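Local coordinates for protein alpha-1,2-mannosidase (Bacteroides thetaiotaomicron, PDB 2WW2) that hydrolyses alpha-mannosidic linkages with inversion at the anomeric carbon, as a calcium-dependent glycoside hydrolase of family GH92 from a human gut symbiont, at residues F342-P347 and P650-G655; Y580-Q585 and K613-G618; S632-F637 and G641-C646. One frame throughout, in Å; residues are numbered along the deposited sequence.

Interaction 1 (F342-P347 and P650-G655)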
loop_
_atom_site.group_PDB
_atom_site.type_symbol
_atom_site.label_atom_id
_atom_site.label_comp_id
_atom_site.label_asym_id
_atom_site.label_seq_id
_atom_site.Cartn_x
_atom_site.Cartn_y
_atom_site.Cartn_z
ATOM N N PHE A 342 -20.888 -13.335 -29.205
ATOM C CA PHE A 342 -22.113 -13.674 -29.930
ATOM C C PHE A 342 -21.910 -13.552 -31.447
ATOM O O PHE A 342 -22.310 -14.437 -32.202
ATOM C CB PHE A 342 -23.335 -12.810 -29.499
ATOM C CG PHE A 342 -23.679 -12.897 -28.028
ATOM C CD1 PHE A 342 -23.371 -14.040 -27.274
ATOM C CD2 PHE A 342 -24.328 -11.836 -27.396
ATOM C CE1 PHE A 342 -23.701 -14.106 -25.903
ATOM C CE2 PHE A 342 -24.644 -11.891 -26.030
ATOM C CZ PHE A 342 -24.326 -13.033 -25.283
ATOM N N THR A 343 -21.284 -12.475 -31.906
ATOM C CA THR A 343 -21.146 -12.300 -33.359
ATOM C C THR A 343 -20.391 -13.459 -33.977
ATOM O O THR A 343 -20.557 -13.737 -35.160
ATOM C CB THR A 343 -20.406 -10.978 -33.757
ATOM O OG1 THR A 343 -19.064 -11.022 -33.265
ATOM C CG2 THR A 343 -21.131 -9.743 -33.188
ATOM N N LEU A 344 -19.548 -14.128 -33.188
ATOM C CA LEU A 344 -18.712 -15.207 -33.715
ATOM C C LEU A 344 -19.417 -16.561 -33.604
ATOM O O LEU A 344 -19.596 -17.269 -34.597
ATOM C CB LEU A 344 -17.374 -15.263 -32.952
ATOM C CG LEU A 344 -16.372 -16.359 -33.363
ATOM C CD1 LEU A 344 -16.078 -16.279 -34.862
ATOM C CD2 LEU A 344 -15.074 -16.261 -32.532
ATOM N N LEU A 345 -19.800 -16.910 -32.378
ATOM C CA LEU A 345 -20.320 -18.245 -32.091
ATOM C C LEU A 345 -21.856 -18.351 -32.047
ATOM O O LEU A 345 -22.403 -19.446 -32.212
ATOM C CB LEU A 345 -19.744 -18.744 -30.776
ATOM C CG LEU A 345 -18.285 -19.219 -30.801
ATOM C CD1 LEU A 345 -17.842 -19.464 -29.385
ATOM C CD2 LEU A 345 -18.138 -20.504 -31.603
ATOM N N TYR A 346 -22.529 -17.222 -31.820
ATOM C CA TYR A 346 -23.987 -17.182 -31.695
ATOM C C TYR A 346 -24.585 -16.029 -32.511
ATOM O O TYR A 346 -25.345 -15.213 -31.979
ATOM C CB TYR A 346 -24.382 -17.074 -30.210
ATOM C CG TYR A 346 -23.640 -18.076 -29.335
ATOM C CD1 TYR A 346 -24.117 -19.382 -29.189
ATOM C CD2 TYR A 346 -22.460 -17.731 -28.689
ATOM C CE1 TYR A 346 -23.425 -20.320 -28.413
ATOM C CE2 TYR A 346 -21.760 -18.664 -27.906
ATOM C CZ TYR A 346 -22.270 -19.957 -27.770
ATOM O OH TYR A 346 -21.607 -20.893 -27.001
ATOM N N PRO A 347 -24.256 -15.957 -33.815
ATOM C CA PRO A 347 -24.618 -14.749 -34.564
ATOM C C PRO A 347 -26.134 -14.624 -34.765
ATOM O O PRO A 347 -26.618 -13.534 -35.059
ATOM C CB PRO A 347 -23.889 -14.930 -35.913
ATOM C CG PRO A 347 -23.737 -16.402 -36.063
ATOM C CD PRO A 347 -23.487 -16.900 -34.638
ATOM N N PRO A 650 -13.123 -6.075 -37.527
ATOM C CA PRO A 650 -13.339 -7.526 -37.462
ATOM C C PRO A 650 -12.020 -8.321 -37.383
ATOM O O PRO A 650 -11.663 -9.050 -38.319
ATOM C CB PRO A 650 -14.141 -7.823 -38.745
ATOM C CG PRO A 650 -13.748 -6.713 -39.714
ATOM C CD PRO A 650 -13.541 -5.491 -38.818
ATOM N N GLU A 651 -11.317 -8.169 -36.257
ATOM C CA GLU A 651 -9.983 -8.754 -36.024
ATOM C C GLU A 651 -9.965 -9.233 -34.593
ATOM O O GLU A 651 -10.542 -8.575 -33.722
ATOM C CB GLU A 651 -8.889 -7.664 -36.047
ATOM C CG GLU A 651 -8.266 -7.391 -37.355
ATOM C CD GLU A 651 -7.287 -6.248 -37.302
ATOM O OE1 GLU A 651 -6.966 -5.686 -36.212
ATOM O OE2 GLU A 651 -6.844 -5.888 -38.390
ATOM N N TYR A 652 -9.226 -10.308 -34.327
ATOM C CA TYR A 652 -9.015 -10.754 -32.957
ATOM C C TYR A 652 -7.517 -10.900 -32.716
ATOM O O TYR A 652 -6.847 -11.651 -33.441
ATOM C CB TYR A 652 -9.715 -12.114 -32.734
ATOM C CG TYR A 652 -11.187 -12.128 -33.090
ATOM C CD1 TYR A 652 -12.160 -11.957 -32.109
ATOM C CD2 TYR A 652 -11.603 -12.297 -34.413
ATOM C CE1 TYR A 652 -13.498 -11.976 -32.421
ATOM C CE2 TYR A 652 -12.939 -12.306 -34.735
ATOM C CZ TYR A 652 -13.884 -12.150 -33.729
ATOM O OH TYR A 652 -15.214 -12.154 -34.053
ATOM N N ALA A 653 -6.984 -10.179 -31.722
ATOM C CA ALA A 653 -5.568 -10.272 -31.398
ATOM C C ALA A 653 -5.277 -11.626 -30.760
ATOM O O ALA A 653 -6.042 -12.114 -29.929
ATOM C CB ALA A 653 -5.131 -9.122 -30.471
ATOM N N ILE A 654 -4.167 -12.229 -31.167
ATOM C CA ILE A 654 -3.777 -13.547 -30.677
ATOM C C ILE A 654 -3.068 -13.461 -29.309
ATOM O O ILE A 654 -2.183 -12.620 -29.089
ATOM C CB ILE A 654 -2.963 -14.312 -31.748
ATOM C CG1 ILE A 654 -3.912 -14.666 -32.900
ATOM C CG2 ILE A 654 -2.347 -15.622 -31.158
ATOM C CD1 ILE A 654 -3.231 -15.124 -34.174
ATOM N N GLY A 655 -3.506 -14.303 -28.383
ATOM C CA GLY A 655 -2.867 -14.380 -27.080
ATOM C C GLY A 655 -2.124 -15.693 -27.015
ATOM O O GLY A 655 -1.132 -15.898 -27.722
#
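Leu344 CD2 comes at a slant to the phenol end of the Tyr652 ring, 4.4 Å from Tyr652 CZ, while Leu706 of helix 703-707 also packs on the tyrosine side chain. Beyond the rim, Leu344 CB approaches Tyr652 OH to 3.9 Å, so both the root and one branch of the leucine fit against the end of the tyrosine. Leu344 CG stands anti to its own backbone N (chi1 179°), which turns CD2 toward that end. From the preceding residue, Thr343 OG1 stands 4.1 Å from Tyr652 OH, too far for a direct bond. Lys394 closes the gap: its NZ is hydrogen-bonded to both hydroxyls, and Thr343 OG1 is tied in addition to the carbonyl of Pro340 one turn earlier. The buried hydroxyls are thus satisfied through one shared ammonium group, whose charge would probably polarise both. This is a small, buried contact within the catalytic domain. It joins the C-terminal end of helix 338-345 to strand 651-654, the middle strand of a three-stranded antiparallel sheet between strands 642-643 and 700-702, with helix 703-707 covering Leu344 and Tyr652 alike.

Interaction 2 (Y580-Q585 and K613-G618)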
loop_
_atom_site.group_PDB
_atom_site.type_symbol
_atom_site.label_atom_id
_atom_site.label_comp_id
_atom_site.label_asym_id
_atom_site.label_seq_id
_atom_site.Cartn_x
_atom_site.Cartn_y
_atom_site.Cartn_z
ATOM N N TYR A 580 -2.017 -4.151 -11.529
ATOM C CA TYR A 580 -2.913 -4.566 -12.616
ATOM C C TYR A 580 -4.320 -4.805 -12.077
ATOM O O TYR A 580 -4.534 -5.710 -11.275
ATOM C CB TYR A 580 -2.400 -5.815 -13.342
ATOM C CG TYR A 580 -3.375 -6.326 -14.390
ATOM C CD1 TYR A 580 -3.943 -5.456 -15.325
ATOM C CD2 TYR A 580 -3.735 -7.673 -14.437
ATOM C CE1 TYR A 580 -4.851 -5.921 -16.296
ATOM C CE2 TYR A 580 -4.631 -8.142 -15.389
ATOM C CZ TYR A 580 -5.186 -7.267 -16.313
ATOM O OH TYR A 580 -6.078 -7.739 -17.246
ATOM N N ALA A 581 -5.278 -3.989 -12.499
ATOM C CA ALA A 581 -6.630 -4.136 -11.979
ATOM C C ALA A 581 -7.437 -5.023 -12.916
ATOM O O ALA A 581 -8.291 -4.545 -13.658
ATOM C CB ALA A 581 -7.297 -2.770 -11.817
ATOM N N HIS A 582 -7.153 -6.317 -12.892
ATOM C CA HIS A 582 -7.833 -7.230 -13.802
ATOM C C HIS A 582 -9.354 -7.115 -13.628
ATOM O O HIS A 582 -9.882 -7.249 -12.530
ATOM C CB HIS A 582 -7.375 -8.676 -13.602
ATOM C CG HIS A 582 -7.985 -9.627 -14.588
ATOM N ND1 HIS A 582 -7.744 -9.538 -15.944
ATOM C CD2 HIS A 582 -8.847 -10.663 -14.424
ATOM C CE1 HIS A 582 -8.414 -10.489 -16.573
ATOM N NE2 HIS A 582 -9.092 -11.187 -15.672
ATOM N N GLY A 583 -10.049 -6.850 -14.720
ATOM C CA GLY A 583 -11.485 -6.652 -14.664
ATOM C C GLY A 583 -11.856 -5.197 -14.870
ATOM O O GLY A 583 -12.963 -4.895 -15.324
ATOM N N ASN A 584 -10.947 -4.291 -14.527
ATOM C CA ASN A 584 -11.230 -2.879 -14.716
ATOM C C ASN A 584 -11.385 -2.609 -16.211
ATOM O O ASN A 584 -10.492 -2.909 -17.013
ATOM C CB ASN A 584 -10.169 -2.002 -14.054
ATOM C CG ASN A 584 -10.570 -0.524 -14.001
ATOM O OD1 ASN A 584 -10.813 0.046 -12.925
ATOM N ND2 ASN A 584 -10.617 0.102 -15.161
ATOM N N GLN A 585 -12.543 -2.082 -16.584
ATOM C CA GLN A 585 -12.969 -2.062 -17.987
ATOM C C GLN A 585 -11.957 -1.467 -18.981
ATOM O O GLN A 585 -11.617 -2.115 -19.975
ATOM C CB GLN A 585 -14.358 -1.404 -18.114
ATOM C CG GLN A 585 -15.536 -2.306 -17.665
ATOM C CD GLN A 585 -15.681 -2.412 -16.140
ATOM O OE1 GLN A 585 -14.967 -1.761 -15.381
ATOM N NE2 GLN A 585 -16.615 -3.231 -15.698
ATOM N N LYS A 613 -3.724 -17.612 -12.454
ATOM C CA LYS A 613 -3.668 -17.068 -11.089
ATOM C C LYS A 613 -4.912 -16.339 -10.588
ATOM O O LYS A 613 -5.128 -16.269 -9.381
ATOM C CB LYS A 613 -2.424 -16.194 -10.927
ATOM C CG LYS A 613 -1.197 -17.075 -10.761
ATOM C CD LYS A 613 0.064 -16.435 -11.235
ATOM C CE LYS A 613 1.236 -17.371 -10.838
ATOM N NZ LYS A 613 2.515 -16.811 -11.256
ATOM N N LEU A 614 -5.729 -15.818 -11.497
ATOM C CA LEU A 614 -6.872 -15.001 -11.104
ATOM C C LEU A 614 -8.235 -15.664 -11.302
ATOM O O LEU A 614 -9.280 -14.996 -11.186
ATOM C CB LEU A 614 -6.844 -13.688 -11.877
ATOM C CG LEU A 614 -5.632 -12.804 -11.568
ATOM C CD1 LEU A 614 -5.844 -11.467 -12.229
ATOM C CD2 LEU A 614 -5.430 -12.637 -10.043
ATOM N N TYR A 615 -8.229 -16.967 -11.587
ATOM C CA TYR A 615 -9.480 -17.693 -11.821
ATOM C C TYR A 615 -9.480 -19.061 -11.165
ATOM O O TYR A 615 -8.449 -19.757 -11.103
ATOM C CB TYR A 615 -9.729 -17.909 -13.325
ATOM C CG TYR A 615 -10.091 -16.666 -14.079
ATOM C CD1 TYR A 615 -11.411 -16.263 -14.189
ATOM C CD2 TYR A 615 -9.102 -15.868 -14.653
ATOM C CE1 TYR A 615 -11.742 -15.112 -14.871
ATOM C CE2 TYR A 615 -9.421 -14.721 -15.323
ATOM C CZ TYR A 615 -10.732 -14.337 -15.433
ATOM O OH TYR A 615 -11.046 -13.177 -16.123
ATOM N N ASN A 616 -10.644 -19.444 -10.666
ATOM C CA ASN A 616 -10.925 -20.849 -10.413
ATOM C C ASN A 616 -12.433 -21.076 -10.532
ATOM O O ASN A 616 -13.193 -20.129 -10.751
ATOM C CB ASN A 616 -10.359 -21.315 -9.064
ATOM C CG ASN A 616 -11.004 -20.626 -7.899
ATOM O OD1 ASN A 616 -12.185 -20.835 -7.610
ATOM N ND2 ASN A 616 -10.225 -19.803 -7.199
ATOM N N SER A 617 -12.871 -22.323 -10.418
ATOM C CA SER A 617 -14.262 -22.620 -10.691
ATOM C C SER A 617 -15.136 -22.624 -9.437
ATOM O O SER A 617 -16.330 -22.924 -9.527
ATOM C CB SER A 617 -14.377 -23.986 -11.387
ATOM O OG SER A 617 -14.104 -25.022 -10.446
ATOM N N GLY A 618 -14.549 -22.307 -8.281
ATOM C CA GLY A 618 -15.269 -22.366 -7.003
ATOM C C GLY A 618 -15.945 -21.050 -6.630
ATOM O O GLY A 618 -16.033 -20.116 -7.462
#
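Tyr615 OH is gripped by two groups, His582 NE2 at 2.8 Å and the hydroxyl of Thr631. The bond to the imidazole is nearly straight (168°) and lies near the plane of the His582 ring, with the two rings meeting rim to rim and their planes at 80°. At the other nitrogen, His582 ND1 pairs with Tyr580 OH, also at 2.8 Å, so the imidazole is strung between two phenols and its rotation is fixed. CG of His582 stands anti to the backbone N (chi1 -176°), which carries the ring across to the second segment. There Leu614 CD1 presses on the base of the side chain, 3.5 Å from His582 CB. Both segments are loops between helices of the catalytic domain, whose core in GH92 enzymes is an (alpha/alpha)6 barrel; Leu614 follows directly on helix 600-613. His582 and Gly583 occupy the corners of a type II turn closed by Asn584 N to Ala581 O at 2.8 Å, the positive phi of Gly583 being the one such a turn requires. Cutting His582 back to an alanine removes the link between the two phenols, which would probably leave Tyr580 OH without this partner, Tyr615 OH with one grip fewer, and a gap beside Leu614 CD1. The imidazole also meets Trp634 edge-to-face, and the side chain of Tyr615 touches Asp627, a ligand of a bound sodium ion.

Interaction 3 (S632-F637 and G641-C646)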
loop_
_atom_site.group_PDB
_atom_site.type_symbol
_atom_site.label_atom_id
_atom_site.label_comp_id
_atom_site.label_asym_id
_atom_site.label_seq_id
_atom_site.Cartn_x
_atom_site.Cartn_y
_atom_site.Cartn_z
ATOM N N SER A 632 -16.170 -12.783 -17.677
ATOM C CA SER A 632 -16.559 -14.117 -18.185
ATOM C C SER A 632 -16.218 -14.321 -19.682
ATOM O O SER A 632 -15.586 -15.296 -20.051
ATOM C CB SER A 632 -18.046 -14.401 -17.908
ATOM O OG SER A 632 -18.895 -13.558 -18.700
ATOM N N ALA A 633 -16.596 -13.379 -20.537
ATOM C CA ALA A 633 -16.307 -13.501 -21.969
ATOM C C ALA A 633 -14.816 -13.305 -22.257
ATOM O O ALA A 633 -14.252 -13.910 -23.190
ATOM C CB ALA A 633 -17.135 -12.477 -22.752
ATOM N N TRP A 634 -14.182 -12.461 -21.447
ATOM C CA TRP A 634 -12.745 -12.250 -21.540
ATOM C C TRP A 634 -12.035 -13.597 -21.338
ATOM O O TRP A 634 -11.102 -13.959 -22.065
ATOM C CB TRP A 634 -12.294 -11.239 -20.475
ATOM C CG TRP A 634 -10.839 -10.867 -20.553
ATOM C CD1 TRP A 634 -10.310 -9.752 -21.145
ATOM C CD2 TRP A 634 -9.729 -11.604 -20.020
ATOM N NE1 TRP A 634 -8.940 -9.751 -21.011
ATOM C CE2 TRP A 634 -8.561 -10.872 -20.320
ATOM C CE3 TRP A 634 -9.612 -12.798 -19.296
ATOM C CZ2 TRP A 634 -7.287 -11.304 -19.936
ATOM C CZ3 TRP A 634 -8.346 -13.229 -18.934
ATOM C CH2 TRP A 634 -7.206 -12.485 -19.243
ATOM N N TYR A 635 -12.509 -14.362 -20.371
ATOM C CA TYR A 635 -11.868 -15.656 -20.100
ATOM C C TYR A 635 -12.124 -16.637 -21.249
ATOM O O TYR A 635 -11.221 -17.365 -21.670
ATOM C CB TYR A 635 -12.362 -16.227 -18.775
ATOM C CG TYR A 635 -11.664 -17.524 -18.366
ATOM C CD1 TYR A 635 -10.573 -17.511 -17.484
ATOM C CD2 TYR A 635 -12.088 -18.742 -18.860
ATOM C CE1 TYR A 635 -9.927 -18.693 -17.111
ATOM C CE2 TYR A 635 -11.435 -19.937 -18.490
ATOM C CZ TYR A 635 -10.369 -19.894 -17.625
ATOM O OH TYR A 635 -9.755 -21.053 -17.247
ATOM N N VAL A 636 -13.347 -16.657 -21.768
ATOM C CA VAL A 636 -13.668 -17.576 -22.875
ATOM C C VAL A 636 -12.795 -17.290 -24.094
ATOM O O VAL A 636 -12.130 -18.178 -24.617
ATOM C CB VAL A 636 -15.173 -17.531 -23.236
ATOM C CG1 VAL A 636 -15.446 -18.332 -24.507
ATOM C CG2 VAL A 636 -15.990 -18.107 -22.077
ATOM N N PHE A 637 -12.804 -16.052 -24.548
ATOM C CA PHE A 637 -11.927 -15.670 -25.651
ATOM C C PHE A 637 -10.467 -16.022 -25.338
ATOM O O PHE A 637 -9.805 -16.685 -26.126
ATOM C CB PHE A 637 -12.045 -14.170 -25.913
ATOM C CG PHE A 637 -13.066 -13.817 -26.959
ATOM C CD1 PHE A 637 -12.898 -14.236 -28.276
ATOM C CD2 PHE A 637 -14.186 -13.059 -26.629
ATOM C CE1 PHE A 637 -13.848 -13.912 -29.255
ATOM C CE2 PHE A 637 -15.141 -12.736 -27.589
ATOM C CZ PHE A 637 -14.960 -13.142 -28.905
ATOM N N GLY A 641 -7.629 -18.423 -27.268
ATOM C CA GLY A 641 -6.374 -17.982 -27.861
ATOM C C GLY A 641 -6.370 -16.620 -28.534
ATOM O O GLY A 641 -5.335 -16.217 -29.094
ATOM N N PHE A 642 -7.499 -15.912 -28.495
ATOM C CA PHE A 642 -7.622 -14.641 -29.243
ATOM C C PHE A 642 -8.723 -13.765 -28.651
ATOM O O PHE A 642 -9.596 -14.267 -27.951
ATOM C CB PHE A 642 -7.870 -14.881 -30.750
ATOM C CG PHE A 642 -9.006 -15.827 -31.043
ATOM C CD1 PHE A 642 -10.319 -15.362 -31.128
ATOM C CD2 PHE A 642 -8.760 -17.183 -31.228
ATOM C CE1 PHE A 642 -11.364 -16.233 -31.378
ATOM C CE2 PHE A 642 -9.808 -18.073 -31.480
ATOM C CZ PHE A 642 -11.109 -17.604 -31.557
ATOM N N TYR A 643 -8.658 -12.457 -28.904
ATOM C CA TYR A 643 -9.532 -11.513 -28.213
ATOM C C TYR A 643 -9.847 -10.308 -29.084
ATOM O O TYR A 643 -8.966 -9.812 -29.787
ATOM C CB TYR A 643 -8.832 -11.029 -26.930
ATOM C CG TYR A 643 -9.676 -10.155 -26.047
ATOM C CD1 TYR A 643 -10.547 -10.710 -25.110
ATOM C CD2 TYR A 643 -9.601 -8.768 -26.131
ATOM C CE1 TYR A 643 -11.324 -9.908 -24.270
ATOM C CE2 TYR A 643 -10.388 -7.955 -25.293
ATOM C CZ TYR A 643 -11.240 -8.535 -24.374
ATOM O OH TYR A 643 -12.022 -7.733 -23.556
ATOM N N PRO A 644 -11.106 -9.838 -29.050
ATOM C CA PRO A 644 -11.562 -8.691 -29.851
ATOM C C PRO A 644 -11.156 -7.384 -29.179
ATOM O O PRO A 644 -11.974 -6.738 -28.528
ATOM C CB PRO A 644 -13.097 -8.844 -29.838
ATOM C CG PRO A 644 -13.376 -9.464 -28.499
ATOM C CD PRO A 644 -12.222 -10.481 -28.330
ATOM N N VAL A 645 -9.900 -6.994 -29.341
ATOM C CA VAL A 645 -9.420 -5.733 -28.757
ATOM C C VAL A 645 -10.271 -4.519 -29.167
ATOM O O VAL A 645 -10.586 -3.661 -28.341
ATOM C CB VAL A 645 -7.946 -5.516 -29.139
ATOM C CG1 VAL A 645 -7.471 -4.099 -28.740
ATOM C CG2 VAL A 645 -7.077 -6.597 -28.457
ATOM N N CYS A 646 -10.662 -4.454 -30.441
ATOM C CA CYS A 646 -11.394 -3.295 -30.928
ATOM C C CYS A 646 -12.657 -3.707 -31.680
ATOM O O CYS A 646 -12.633 -3.858 -32.924
ATOM C CB CYS A 646 -10.499 -2.454 -31.848
ATOM S SG CYS A 646 -11.222 -0.899 -32.371
#
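Gly641 N donates to Phe637 O at 3.0 Å, and a weak second bond from Phe642 N reaches the same oxygen at 3.4 Å. Two amides thus share the carbonyl of Phe637 in the last turn of helix 632-640. Gly641 is the first residue to leave the helix, with a positive phi at which a CB would jam against the preceding carbonyl; this is the familiar glycine ending of a helix. The chain then turns into strand 642-643, an outer strand of a small three-stranded antiparallel sheet in the catalytic domain, so helix and strand are joined by a tight reversal. Inside the reversal lies Phe637. Pro644 CD sits squarely over one face of its ring, 3.5 Å from the centroid and only 5° off the normal, a CH-pi contact. The same CD lies over the Tyr643 ring, toward its rim, so one methylene touches both aromatics. At the rim of Phe637, in its plane, Phe642 CE1 approaches CD1 of Phe637 to 4.0 Å. Tyr643, with CG anti to its backbone N (chi1 -174°), swings its ring back toward the helix, where CE1 comes to 3.3 Å from Trp634 CD1, the five-membered ring of Trp634 and the Tyr643 ring inclined at 58°, neither stacked nor edge-to-face. Trp634 NE1 is held by the carbonyl of Gln588, and Tyr592 meets the Tyr643 ring almost parallel to it.

Interactions 1 and 3 adjoin, their centres about 8 Å apart, because strands 642-643 and 651-654 are neighbours in one sheet. Gly655 N to Gly641 O (2.7 Å) and Ala653 N to Tyr643 O (2.8 Å) are probable hydrogen bonds between them, and Phe642 CD1 packs on Tyr652 CB at 3.7 Å. Interaction 2 lies near the start of helix 632-640, about 13 Å from interaction 3 between centres; Trp634 joins the two, with its CH2 3.5 Å from His582 CE1. Interactions 1 and 2 do not touch, their centres about 21 Å apart. A bound sodium ion lies about 8 Å from the side chain of His582; that of Trp634 is about 13 Å from one.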